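N-acetyltransferase family protein (Bacillus anthracis, PDB 3LNB) probably transfers the acetyl group of acetyl-coenzyme A to arylamine substrates, inactivating the drug sulfamethoxazole. Local coordinates at residues 252-263 against 289-297; 65-73 against 89-100. The protein carries 1 engineered substitution. One frame throughout, in Å; residues are numbered along the deposited sequence.

Contact 1: residues 252-263 against 289-297; sequences TCKLTNYGHISL and ILRESFGIT. With COA (coenzyme A), chain B.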
loop_
_atom_site.group_PDB
_atom_site.type_symbol
_atom_site.label_atom_id
_atom_site.label_comp_id
_atom_site.label_asym_id
_atom_site.label_seq_id
_atom_site.Cartn_x
_atom_site.Cartn_y
_atom_site.Cartn_z
ATOM N N THR A 252 -9.513 7.646 -1.910
ATOM C CA THR A 252 -9.587 6.765 -0.753
ATOM C C THR A 252 -10.067 5.441 -1.317
ATOM O O THR A 252 -11.106 5.378 -1.990
ATOM C CB THR A 252 -10.582 7.281 0.322
ATOM O OG1 THR A 252 -10.150 8.562 0.804
ATOM C CG2 THR A 252 -10.639 6.318 1.507
ATOM N N CYS A 253 -9.287 4.392 -1.072
ATOM C CA CYS A 253 -9.596 3.063 -1.578
ATOM C C CYS A 253 -9.400 2.001 -0.509
ATOM O O CYS A 253 -8.550 2.134 0.366
ATOM C CB CYS A 253 -8.703 2.744 -2.778
ATOM S SG CYS A 253 -8.860 1.058 -3.420
ATOM N N LYS A 254 -10.188 0.936 -0.598
ATOM C CA LYS A 254 -10.097 -0.146 0.363
ATOM C C LYS A 254 -10.681 -1.409 -0.245
ATOM O O LYS A 254 -11.554 -1.350 -1.116
ATOM C CB LYS A 254 -10.863 0.224 1.643
ATOM C CG LYS A 254 -10.724 -0.782 2.779
ATOM C CD LYS A 254 -11.415 -0.291 4.054
ATOM C CE LYS A 254 -12.920 -0.323 3.924
ATOM N NZ LYS A 254 -13.436 -1.715 3.808
ATOM N N LEU A 255 -10.187 -2.550 0.211
ATOM C CA LEU A 255 -10.674 -3.835 -0.263
ATOM C C LEU A 255 -11.930 -4.204 0.504
ATOM O O LEU A 255 -12.146 -3.742 1.620
ATOM C CB LEU A 255 -9.626 -4.916 -0.029
ATOM C CG LEU A 255 -8.529 -5.097 -1.073
ATOM C CD1 LEU A 255 -7.991 -3.755 -1.532
ATOM C CD2 LEU A 255 -7.443 -5.955 -0.474
ATOM N N THR A 256 -12.753 -5.039 -0.115
ATOM C CA THR A 256 -13.987 -5.524 0.490
ATOM C C THR A 256 -14.021 -7.023 0.226
ATOM O O THR A 256 -13.205 -7.545 -0.533
ATOM C CB THR A 256 -15.237 -4.896 -0.157
ATOM O OG1 THR A 256 -15.278 -5.231 -1.547
ATOM C CG2 THR A 256 -15.222 -3.395 0.002
ATOM N N ASN A 257 -14.959 -7.723 0.847
ATOM C CA ASN A 257 -15.043 -9.151 0.630
ATOM C C ASN A 257 -15.429 -9.504 -0.803
ATOM O O ASN A 257 -15.129 -10.598 -1.268
ATOM C CB ASN A 257 -16.025 -9.771 1.623
ATOM C CG ASN A 257 -15.509 -9.709 3.042
ATOM O OD1 ASN A 257 -14.444 -10.253 3.351
ATOM N ND2 ASN A 257 -16.251 -9.037 3.915
ATOM N N TYR A 258 -16.053 -8.571 -1.515
ATOM C CA TYR A 258 -16.471 -8.830 -2.892
ATOM C C TYR A 258 -15.762 -7.987 -3.955
ATOM O O TYR A 258 -16.173 -7.972 -5.118
ATOM C CB TYR A 258 -17.980 -8.641 -2.999
ATOM C CG TYR A 258 -18.748 -9.555 -2.070
ATOM C CD1 TYR A 258 -18.652 -10.940 -2.190
ATOM C CD2 TYR A 258 -19.548 -9.041 -1.053
ATOM C CE1 TYR A 258 -19.331 -11.791 -1.322
ATOM C CE2 TYR A 258 -20.231 -9.888 -0.173
ATOM C CZ TYR A 258 -20.115 -11.254 -0.316
ATOM O OH TYR A 258 -20.770 -12.094 0.557
ATOM N N GLY A 259 -14.693 -7.295 -3.560
ATOM C CA GLY A 259 -13.947 -6.468 -4.501
ATOM C C GLY A 259 -13.204 -5.364 -3.774
ATOM O O GLY A 259 -12.418 -5.634 -2.864
ATOM N N HIS A 260 -13.440 -4.123 -4.194
ATOM C CA HIS A 260 -12.837 -2.953 -3.564
ATOM C C HIS A 260 -13.681 -1.717 -3.865
ATOM O O HIS A 260 -14.522 -1.732 -4.763
ATOM C CB HIS A 260 -11.389 -2.727 -4.030
ATOM C CG HIS A 260 -11.256 -2.345 -5.473
ATOM N ND1 HIS A 260 -11.295 -3.268 -6.494
ATOM C CD2 HIS A 260 -11.066 -1.139 -6.062
ATOM C CE1 HIS A 260 -11.130 -2.651 -7.651
ATOM N NE2 HIS A 260 -10.988 -1.357 -7.417
ATOM N N ILE A 261 -13.466 -0.659 -3.096
ATOM C CA ILE A 261 -14.216 0.574 -3.274
ATOM C C ILE A 261 -13.281 1.769 -3.314
ATOM O O ILE A 261 -12.254 1.795 -2.624
ATOM C CB ILE A 261 -15.250 0.772 -2.133
ATOM C CG1 ILE A 261 -14.577 0.554 -0.775
ATOM C CG2 ILE A 261 -16.410 -0.207 -2.302
ATOM C CD1 ILE A 261 -15.459 0.923 0.414
ATOM N N SER A 262 -13.643 2.747 -4.135
ATOM C CA SER A 262 -12.860 3.959 -4.302
ATOM C C SER A 262 -13.744 5.203 -4.250
ATOM O O SER A 262 -14.842 5.245 -4.819
ATOM C CB SER A 262 -12.096 3.911 -5.627
ATOM O OG SER A 262 -11.108 2.896 -5.594
ATOM N N LEU A 263 -13.250 6.220 -3.562
ATOM C CA LEU A 263 -13.991 7.457 -3.406
ATOM C C LEU A 263 -13.144 8.689 -3.703
ATOM O O LEU A 263 -12.062 8.849 -3.152
ATOM C CB LEU A 263 -14.523 7.554 -1.976
ATOM C CG LEU A 263 -15.254 8.846 -1.604
ATOM C CD1 LEU A 263 -16.633 8.855 -2.264
ATOM C CD2 LEU A 263 -15.382 8.947 -0.086
ATOM N N ILE A 289 -19.900 8.748 3.130
ATOM C CA ILE A 289 -19.261 7.539 2.604
ATOM C C ILE A 289 -17.897 7.337 3.258
ATOM O O ILE A 289 -17.557 6.222 3.639
ATOM C CB ILE A 289 -19.102 7.596 1.066
ATOM C CG1 ILE A 289 -20.474 7.789 0.419
ATOM C CG2 ILE A 289 -18.492 6.280 0.552
ATOM C CD1 ILE A 289 -20.430 8.107 -1.060
ATOM N N LEU A 290 -17.124 8.411 3.404
ATOM C CA LEU A 290 -15.814 8.308 4.047
ATOM C C LEU A 290 -15.988 7.595 5.377
ATOM O O LEU A 290 -15.288 6.625 5.679
ATOM C CB LEU A 290 -15.214 9.691 4.332
ATOM C CG LEU A 290 -14.017 10.195 3.521
ATOM C CD1 LEU A 290 -13.453 11.440 4.193
ATOM C CD2 LEU A 290 -12.947 9.120 3.430
ATOM N N ARG A 291 -16.944 8.087 6.162
ATOM C CA ARG A 291 -17.221 7.533 7.478
ATOM C C ARG A 291 -17.753 6.106 7.437
ATOM O O ARG A 291 -17.113 5.181 7.940
ATOM C CB ARG A 291 -18.220 8.436 8.225
ATOM C CG ARG A 291 -18.635 7.927 9.607
ATOM C CD ARG A 291 -19.612 8.891 10.305
ATOM N NE ARG A 291 -20.873 9.033 9.575
ATOM C CZ ARG A 291 -21.237 10.130 8.913
ATOM N NH1 ARG A 291 -20.442 11.198 8.887
ATOM N NH2 ARG A 291 -22.395 10.160 8.265
ATOM N N GLU A 292 -18.915 5.933 6.816
ATOM C CA GLU A 292 -19.569 4.636 6.750
ATOM C C GLU A 292 -18.848 3.534 5.989
ATOM O O GLU A 292 -18.903 2.370 6.392
ATOM C CB GLU A 292 -20.975 4.790 6.170
ATOM C CG GLU A 292 -21.767 5.922 6.800
ATOM C CD GLU A 292 -23.270 5.742 6.659
ATOM O OE1 GLU A 292 -23.737 5.341 5.565
ATOM O OE2 GLU A 292 -23.988 6.019 7.650
ATOM N N SER A 293 -18.178 3.874 4.894
ATOM C CA SER A 293 -17.503 2.837 4.123
ATOM C C SER A 293 -16.024 2.661 4.451
ATOM O O SER A 293 -15.485 1.568 4.298
ATOM C CB SER A 293 -17.668 3.105 2.621
ATOM O OG SER A 293 -19.040 3.077 2.244
ATOM N N PHE A 294 -15.370 3.722 4.912
ATOM C CA PHE A 294 -13.949 3.643 5.214
ATOM C C PHE A 294 -13.550 3.834 6.669
ATOM O O PHE A 294 -12.372 3.705 7.009
ATOM C CB PHE A 294 -13.179 4.654 4.362
ATOM C CG PHE A 294 -13.306 4.423 2.890
ATOM C CD1 PHE A 294 -14.237 5.134 2.139
ATOM C CD2 PHE A 294 -12.495 3.491 2.251
ATOM C CE1 PHE A 294 -14.356 4.918 0.771
ATOM C CE2 PHE A 294 -12.603 3.268 0.890
ATOM C CZ PHE A 294 -13.537 3.984 0.142
ATOM N N GLY A 295 -14.511 4.159 7.524
ATOM C CA GLY A 295 -14.190 4.348 8.927
ATOM C C GLY A 295 -13.335 5.576 9.188
ATOM O O GLY A 295 -12.685 5.691 10.230
ATOM N N ILE A 296 -13.314 6.503 8.242
ATOM C CA ILE A 296 -12.532 7.713 8.437
ATOM C C ILE A 296 -13.436 8.837 8.931
ATOM O O ILE A 296 -14.392 9.225 8.250
ATOM C CB ILE A 296 -11.821 8.133 7.135
ATOM C CG1 ILE A 296 -10.745 7.093 6.790
ATOM C CG2 ILE A 296 -11.231 9.529 7.299
ATOM C CD1 ILE A 296 -9.922 7.418 5.551
ATOM N N THR A 297 -13.122 9.352 10.120
ATOM C CA THR A 297 -13.908 10.418 10.741
ATOM C C THR A 297 -13.043 11.575 11.245
ATOM O O THR A 297 -11.895 11.744 10.824
ATOM C CB THR A 297 -14.714 9.882 11.946
ATOM O OG1 THR A 297 -15.497 8.746 11.545
ATOM C CG2 THR A 297 -15.636 10.962 12.472
HETATM N N1A COA B . -4.422 9.419 -7.367
HETATM C C2A COA B . -5.585 10.036 -7.262
HETATM N N3A COA B . -6.671 9.578 -7.862
HETATM C C4A COA B . -6.619 8.462 -8.600
HETATM C C5A COA B . -5.414 7.788 -8.737
HETATM C C6A COA B . -4.294 8.298 -8.091
HETATM N N6A COA B . -3.121 7.677 -8.178
HETATM N N7A COA B . -5.636 6.721 -9.497
HETATM C C8A COA B . -6.927 6.717 -9.823
HETATM N N9A COA B . -7.532 7.771 -9.276
HETATM C C1B COA B . -8.987 8.051 -9.320
HETATM C C2B COA B . -9.537 8.189 -10.739
HETATM O O2B COA B . -9.272 9.503 -11.240
HETATM C C3B COA B . -11.031 8.006 -10.474
HETATM O O3B COA B . -11.653 9.263 -10.193
HETATM P P3B COA B . -13.179 9.494 -10.651
HETATM O O7A COA B . -14.046 8.341 -10.322
HETATM O O8A COA B . -13.665 10.855 -9.943
HETATM O O9A COA B . -13.110 9.782 -12.233
HETATM C C4B COA B . -11.067 7.104 -9.238
HETATM O O4B COA B . -9.700 6.900 -8.843
HETATM C C5B COA B . -11.687 5.745 -9.558
HETATM O O5B COA B . -10.900 5.072 -10.543
HETATM P P1A COA B . -11.455 3.719 -11.210
HETATM O O1A COA B . -10.241 3.124 -12.084
HETATM O O2A COA B . -12.665 3.968 -12.025
HETATM O O3A COA B . -11.750 2.709 -9.992
HETATM P P2A COA B . -10.621 1.848 -9.233
HETATM O O4A COA B . -10.552 0.444 -10.015
HETATM O O5A COA B . -10.979 1.670 -7.808
HETATM O O6A COA B . -9.197 2.565 -9.455
HETATM C CBP COA B . -7.465 2.883 -7.736
HETATM C CCP COA B . -8.657 3.477 -8.493
HETATM C CDP COA B . -7.948 1.751 -6.827
HETATM C CEP COA B . -6.818 3.978 -6.886
HETATM C CAP COA B . -6.435 2.350 -8.735
HETATM O OAP COA B . -6.036 3.406 -9.613
HETATM C C9P COA B . -5.191 1.813 -8.024
HETATM O O9P COA B . -5.224 0.754 -7.399
HETATM N N8P COA B . -4.107 2.575 -8.156
HETATM C C7P COA B . -2.804 2.230 -7.570
HETATM C C6P COA B . -2.147 3.473 -6.965
HETATM C C5P COA B . -0.653 3.246 -6.722
HETATM O O5P COA B . 0.136 3.222 -7.665
HETATM N N4P COA B . -0.284 3.102 -5.452
HETATM C C3P COA B . 1.119 2.872 -5.079
HETATM C C2P COA B . 1.914 4.179 -5.093
HETATM S S1P COA B . 1.463 5.343 -3.755
#

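Contact 2: residues 65-73 against 89-100; sequences ILPFENLDI and KLLIQKRGGLCY. Engineered in segment 65-73: Phe68 (natural residue Tyr). With COA (coenzyme A), chain B.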
loop_
_atom_site.group_PDB
_atom_site.type_symbol
_atom_site.label_atom_id
_atom_site.label_comp_id
_atom_site.label_asym_id
_atom_site.label_seq_id
_atom_site.Cartn_x
_atom_site.Cartn_y
_atom_site.Cartn_z
ATOM N N ILE A 65 -8.845 -3.212 6.116
ATOM C CA ILE A 65 -9.044 -2.187 7.140
ATOM C C ILE A 65 -8.329 -0.846 6.945
ATOM O O ILE A 65 -8.931 0.210 7.131
ATOM C CB ILE A 65 -8.661 -2.770 8.526
ATOM C CG1 ILE A 65 -9.596 -3.938 8.853
ATOM C CG2 ILE A 65 -8.723 -1.689 9.599
ATOM C CD1 ILE A 65 -9.172 -4.769 10.042
ATOM N N LEU A 66 -7.052 -0.882 6.592
ATOM C CA LEU A 66 -6.291 0.349 6.389
ATOM C C LEU A 66 -6.544 0.939 5.001
ATOM O O LEU A 66 -6.030 0.438 4.001
ATOM C CB LEU A 66 -4.796 0.076 6.577
ATOM C CG LEU A 66 -4.363 -0.348 7.979
ATOM C CD1 LEU A 66 -2.862 -0.595 7.988
ATOM C CD2 LEU A 66 -4.738 0.740 8.992
ATOM N N PRO A 67 -7.337 2.020 4.923
ATOM C CA PRO A 67 -7.637 2.647 3.632
ATOM C C PRO A 67 -6.407 3.260 2.973
ATOM O O PRO A 67 -5.513 3.767 3.652
ATOM C CB PRO A 67 -8.659 3.724 3.989
ATOM C CG PRO A 67 -9.225 3.270 5.311
ATOM C CD PRO A 67 -8.013 2.736 6.014
ATOM N N PHE A 68 -6.367 3.192 1.648
ATOM C CA PHE A 68 -5.287 3.789 0.867
ATOM C C PHE A 68 -5.831 5.193 0.595
ATOM O O PHE A 68 -6.839 5.341 -0.097
ATOM C CB PHE A 68 -5.101 3.024 -0.452
ATOM C CG PHE A 68 -4.136 3.672 -1.408
ATOM C CD1 PHE A 68 -2.769 3.394 -1.342
ATOM C CD2 PHE A 68 -4.594 4.562 -2.381
ATOM C CE1 PHE A 68 -1.876 3.991 -2.228
ATOM C CE2 PHE A 68 -3.707 5.166 -3.274
ATOM C CZ PHE A 68 -2.344 4.879 -3.197
ATOM N N GLU A 69 -5.194 6.216 1.156
ATOM C CA GLU A 69 -5.675 7.581 0.960
ATOM C C GLU A 69 -4.603 8.658 1.021
ATOM O O GLU A 69 -3.524 8.454 1.581
ATOM C CB GLU A 69 -6.789 7.894 1.971
ATOM C CG GLU A 69 -6.475 7.537 3.430
ATOM C CD GLU A 69 -6.124 8.747 4.294
ATOM O OE1 GLU A 69 -6.138 8.609 5.541
ATOM O OE2 GLU A 69 -5.827 9.830 3.736
ATOM N N ASN A 70 -4.936 9.814 0.450
ATOM C CA ASN A 70 -4.045 10.970 0.368
ATOM C C ASN A 70 -4.715 12.214 0.952
ATOM O O ASN A 70 -4.376 13.339 0.567
ATOM C CB ASN A 70 -3.739 11.252 -1.097
ATOM C CG ASN A 70 -4.951 11.785 -1.840
ATOM O OD1 ASN A 70 -6.092 11.533 -1.443
ATOM N ND2 ASN A 70 -4.715 12.518 -2.923
ATOM N N LEU A 71 -5.656 12.016 1.870
ATOM C CA LEU A 71 -6.392 13.131 2.460
ATOM C C LEU A 71 -5.554 14.202 3.169
ATOM O O LEU A 71 -5.959 15.363 3.209
ATOM C CB LEU A 71 -7.477 12.603 3.407
ATOM C CG LEU A 71 -8.409 11.542 2.806
ATOM C CD1 LEU A 71 -9.501 11.221 3.813
ATOM C CD2 LEU A 71 -9.033 12.038 1.498
ATOM N N ASP A 72 -4.406 13.830 3.728
ATOM C CA ASP A 72 -3.560 14.822 4.394
ATOM C C ASP A 72 -2.951 15.741 3.345
ATOM O O ASP A 72 -2.784 16.942 3.574
ATOM C CB ASP A 72 -2.446 14.150 5.205
ATOM C CG ASP A 72 -2.915 13.695 6.579
ATOM O OD1 ASP A 72 -4.074 13.982 6.950
ATOM O OD2 ASP A 72 -2.123 13.052 7.294
ATOM N N ILE A 73 -2.614 15.163 2.193
ATOM C CA ILE A 73 -2.055 15.934 1.092
ATOM C C ILE A 73 -3.126 16.926 0.656
ATOM O O ILE A 73 -2.843 18.099 0.436
ATOM C CB ILE A 73 -1.674 15.017 -0.111
ATOM C CG1 ILE A 73 -0.548 14.063 0.304
ATOM C CG2 ILE A 73 -1.260 15.859 -1.308
ATOM C CD1 ILE A 73 -0.099 13.110 -0.786
ATOM N N LYS A 89 -1.122 8.279 13.414
ATOM C CA LYS A 89 -2.062 8.465 12.317
ATOM C C LYS A 89 -2.851 7.226 11.900
ATOM O O LYS A 89 -4.075 7.212 12.014
ATOM C CB LYS A 89 -1.343 9.037 11.088
ATOM C CG LYS A 89 -2.259 9.298 9.900
ATOM C CD LYS A 89 -1.492 9.801 8.683
ATOM C CE LYS A 89 -2.425 9.913 7.469
ATOM N NZ LYS A 89 -1.715 10.260 6.208
ATOM N N LEU A 90 -2.154 6.194 11.428
ATOM C CA LEU A 90 -2.816 4.985 10.947
ATOM C C LEU A 90 -3.423 4.036 11.964
ATOM O O LEU A 90 -4.365 3.310 11.642
ATOM C CB LEU A 90 -1.877 4.181 10.050
ATOM C CG LEU A 90 -1.635 4.719 8.642
ATOM C CD1 LEU A 90 -0.808 5.977 8.717
ATOM C CD2 LEU A 90 -0.925 3.663 7.814
ATOM N N LEU A 91 -2.892 4.012 13.178
ATOM C CA LEU A 91 -3.441 3.106 14.168
ATOM C C LEU A 91 -4.361 3.807 15.159
ATOM O O LEU A 91 -5.552 3.512 15.218
ATOM C CB LEU A 91 -2.310 2.382 14.908
ATOM C CG LEU A 91 -1.323 1.646 13.993
ATOM C CD1 LEU A 91 -0.311 0.876 14.826
ATOM C CD2 LEU A 91 -2.076 0.703 13.068
ATOM N N ILE A 92 -3.814 4.746 15.924
ATOM C CA ILE A 92 -4.596 5.462 16.926
ATOM C C ILE A 92 -5.746 6.319 16.388
ATOM O O ILE A 92 -6.877 6.206 16.863
ATOM C CB ILE A 92 -3.667 6.324 17.801
ATOM C CG1 ILE A 92 -2.716 5.405 18.575
ATOM C CG2 ILE A 92 -4.480 7.197 18.758
ATOM C CD1 ILE A 92 -1.596 6.138 19.267
ATOM N N GLN A 93 -5.474 7.167 15.400
ATOM C CA GLN A 93 -6.520 8.028 14.856
ATOM C C GLN A 93 -7.322 7.308 13.774
ATOM O O GLN A 93 -8.145 7.912 13.082
ATOM C CB GLN A 93 -5.898 9.319 14.311
ATOM C CG GLN A 93 -5.060 10.062 15.361
ATOM C CD GLN A 93 -4.330 11.277 14.804
ATOM O OE1 GLN A 93 -3.781 11.233 13.707
ATOM N NE2 GLN A 93 -4.301 12.363 15.576
ATOM N N LYS A 94 -7.075 6.009 13.643
ATOM C CA LYS A 94 -7.764 5.171 12.666
ATOM C C LYS A 94 -7.884 5.791 11.271
ATOM O O LYS A 94 -8.972 5.845 10.695
ATOM C CB LYS A 94 -9.157 4.791 13.184
ATOM C CG LYS A 94 -9.150 3.987 14.484
ATOM C CD LYS A 94 -10.583 3.695 14.949
ATOM C CE LYS A 94 -10.672 3.562 16.466
ATOM N NZ LYS A 94 -12.097 3.422 16.938
ATOM N N ARG A 95 -6.756 6.260 10.739
ATOM C CA ARG A 95 -6.709 6.841 9.401
ATOM C C ARG A 95 -6.031 5.826 8.476
ATOM O O ARG A 95 -5.640 4.733 8.904
ATOM C CB ARG A 95 -5.890 8.144 9.390
ATOM C CG ARG A 95 -6.527 9.352 10.099
ATOM C CD ARG A 95 -7.599 10.023 9.237
ATOM N NE ARG A 95 -7.093 10.358 7.902
ATOM C CZ ARG A 95 -6.258 11.355 7.632
ATOM N NH1 ARG A 95 -5.820 12.155 8.600
ATOM N NH2 ARG A 95 -5.837 11.540 6.388
ATOM N N GLY A 96 -5.891 6.206 7.212
ATOM C CA GLY A 96 -5.240 5.355 6.232
ATOM C C GLY A 96 -4.011 6.078 5.722
ATOM O O GLY A 96 -3.416 6.874 6.451
ATOM N N GLY A 97 -3.621 5.814 4.478
ATOM C CA GLY A 97 -2.460 6.489 3.929
ATOM C C GLY A 97 -2.024 5.968 2.573
ATOM O O GLY A 97 -2.666 5.091 1.991
ATOM N N LEU A 98 -0.931 6.523 2.061
ATOM C CA LEU A 98 -0.408 6.095 0.775
ATOM C C LEU A 98 0.636 4.997 0.991
ATOM O O LEU A 98 0.983 4.662 2.123
ATOM C CB LEU A 98 0.196 7.287 0.024
ATOM C CG LEU A 98 -0.820 8.335 -0.463
ATOM C CD1 LEU A 98 -0.096 9.533 -1.076
ATOM C CD2 LEU A 98 -1.752 7.707 -1.489
ATOM N N CYS A 99 1.141 4.452 -0.105
ATOM C CA CYS A 99 2.122 3.376 -0.054
ATOM C C CYS A 99 3.301 3.581 0.900
ATOM O O CYS A 99 3.608 2.697 1.701
ATOM C CB CYS A 99 2.649 3.105 -1.460
ATOM S SG CYS A 99 3.447 4.525 -2.219
ATOM N N TYR A 100 3.963 4.734 0.828
ATOM C CA TYR A 100 5.112 4.971 1.697
ATOM C C TYR A 100 4.776 5.018 3.190
ATOM O O TYR A 100 5.669 4.899 4.033
ATOM C CB TYR A 100 5.855 6.248 1.288
ATOM C CG TYR A 100 4.999 7.476 1.197
ATOM C CD1 TYR A 100 4.384 7.836 -0.001
ATOM C CD2 TYR A 100 4.781 8.275 2.317
ATOM C CE1 TYR A 100 3.574 8.965 -0.080
ATOM C CE2 TYR A 100 3.972 9.395 2.249
ATOM C CZ TYR A 100 3.370 9.736 1.049
ATOM O OH TYR A 100 2.554 10.842 0.995
HETATM N N1A COA B . -4.422 9.419 -7.367
HETATM C C2A COA B . -5.585 10.036 -7.262
HETATM N N3A COA B . -6.671 9.578 -7.862
HETATM C C4A COA B . -6.619 8.462 -8.600
HETATM C C5A COA B . -5.414 7.788 -8.737
HETATM C C6A COA B . -4.294 8.298 -8.091
HETATM N N6A COA B . -3.121 7.677 -8.178
HETATM N N7A COA B . -5.636 6.721 -9.497
HETATM C C8A COA B . -6.927 6.717 -9.823
HETATM N N9A COA B . -7.532 7.771 -9.276
HETATM C C1B COA B . -8.987 8.051 -9.320
HETATM C C2B COA B . -9.537 8.189 -10.739
HETATM O O2B COA B . -9.272 9.503 -11.240
HETATM C C3B COA B . -11.031 8.006 -10.474
HETATM O O3B COA B . -11.653 9.263 -10.193
HETATM P P3B COA B . -13.179 9.494 -10.651
HETATM O O7A COA B . -14.046 8.341 -10.322
HETATM O O8A COA B . -13.665 10.855 -9.943
HETATM O O9A COA B . -13.110 9.782 -12.233
HETATM C C4B COA B . -11.067 7.104 -9.238
HETATM O O4B COA B . -9.700 6.900 -8.843
HETATM C C5B COA B . -11.687 5.745 -9.558
HETATM O O5B COA B . -10.900 5.072 -10.543
HETATM P P1A COA B . -11.455 3.719 -11.210
HETATM O O1A COA B . -10.241 3.124 -12.084
HETATM O O2A COA B . -12.665 3.968 -12.025
HETATM O O3A COA B . -11.750 2.709 -9.992
HETATM P P2A COA B . -10.621 1.848 -9.233
HETATM O O4A COA B . -10.552 0.444 -10.015
HETATM O O5A COA B . -10.979 1.670 -7.808
HETATM O O6A COA B . -9.197 2.565 -9.455
HETATM C CBP COA B . -7.465 2.883 -7.736
HETATM C CCP COA B . -8.657 3.477 -8.493
HETATM C CDP COA B . -7.948 1.751 -6.827
HETATM C CEP COA B . -6.818 3.978 -6.886
HETATM C CAP COA B . -6.435 2.350 -8.735
HETATM O OAP COA B . -6.036 3.406 -9.613
HETATM C C9P COA B . -5.191 1.813 -8.024
HETATM O O9P COA B . -5.224 0.754 -7.399
HETATM N N8P COA B . -4.107 2.575 -8.156
HETATM C C7P COA B . -2.804 2.230 -7.570
HETATM C C6P COA B . -2.147 3.473 -6.965
HETATM C C5P COA B . -0.653 3.246 -6.722
HETATM O O5P COA B . 0.136 3.222 -7.665
HETATM N N4P COA B . -0.284 3.102 -5.452
HETATM C C3P COA B . 1.119 2.872 -5.079
HETATM C C2P COA B . 1.914 4.179 -5.093
HETATM S S1P COA B . 1.463 5.343 -3.755
HETATM O O HOH W 1 -3.461 11.094 4.274
#

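Contact 1: residues 252-263 against 289-297
The Phe294 ring lies between two methyl groups of the hairpin formed by strands 252-256 and 259-263. Thr252 CG2 sits over the centre of one face, 3.5 Å from the ring centroid of Phe294. Ile261 CD1 covers the opposite face, farther off the ring normal (28°). Both are CH-pi contacts. Lys254 CB comes to the ring edge, 3.6 Å from Phe294 CE2. The ring thus lies on one face of the hairpin, held between a side chain from each strand. Thr252 CG2 reaches its face because it stands anti to the backbone N, with OG1 beside that N (chi1 -61°).

Leu263 extends the apolar patch along the helix. Its CD1 meets Ile289 CD1 at 4.1 Å. Its CD2 meets Leu290 CG, the two side chains crossing at about a right angle. At the other end Lys254 bends at chi3 and chi4, and NZ donates to Leu255 O at 3.2 Å.

The other face of the hairpin holds coenzyme A. Ser262 OG donates to O5A of coenzyme A at 2.5 Å, and His260 NE2 donates to O4A of coenzyme A at 3.2 Å. The arrangement is a helix packed on one face of an antiparallel sheet whose other face lines the cofactor's pyrophosphate site.

Contact 2: residues 65-73 against 89-100
Glu69 and Arg95 make the central contact, with carboxylate and guanidinium planes nearly coplanar (25° apart). Arg95 NH2 donates to the syn lone pair of Glu69 OE2 at 3.2 Å. Bonds from NE and NH2 to OE1 are weak. Gly96 N binds Glu69 OE1 on its anti side at 2.9 Å. Glu69 OE2 also accepts from Leu71 N, so both oxygens are held.

Arg95 turns its NH1-NH2 end to Asp72, and both nitrogens grip OD1, NH1 at 3.0 Å. Here the planes are steep to each other (79°). Bends at chi2 and chi3 fold the Arg95 chain back to reach both acids. Lys89 NZ makes salt bridges to Asp72 OD2, with a weak hydrogen bond, and to Glu101. A water joins Glu69 OE2, Lys89 NZ and Asp72 N.

The backbones set this network in place. Gly97 N donates to Pro67 O at 2.9 Å, and Glu69 N donates to Gly97 O at 2.9 Å. Beyond them Leu98 CD2 packs over one face of the engineered Phe68, 3.4 Å from CZ. A single beta bridge and a salt-bridge network of Glu69, Asp72, Lys89 and Arg95 thus join strand 68-69 and the start of helix 71-75 to the loop that leads into Cys99, at the start of helix 99-112. Cys99 is probably the nucleophile of the Cys-His-Asp triad of arylamine N-acetyltransferases.

From the N terminus, helix 55-65 leads into 65-73, and contact 2 closes a short loop when 89-100 returns beside it. The chain then builds the eight-stranded sheet and helix 228-240 before contact 1 opens. Contact 1 closes a second loop, from the hairpin 252-263 through strands 267-272 and 275-280 to helix 283-294. The two loops are in series and neither encloses the other. They meet where strand 68-69 lies beside strand 252-256 in one sheet. Cys253 O is 2.7 Å from Phe68 N, a probable hydrogen bond. Both contacts touch coenzyme A, contact 2 along its pantetheine arm and contact 1 at its pyrophosphate.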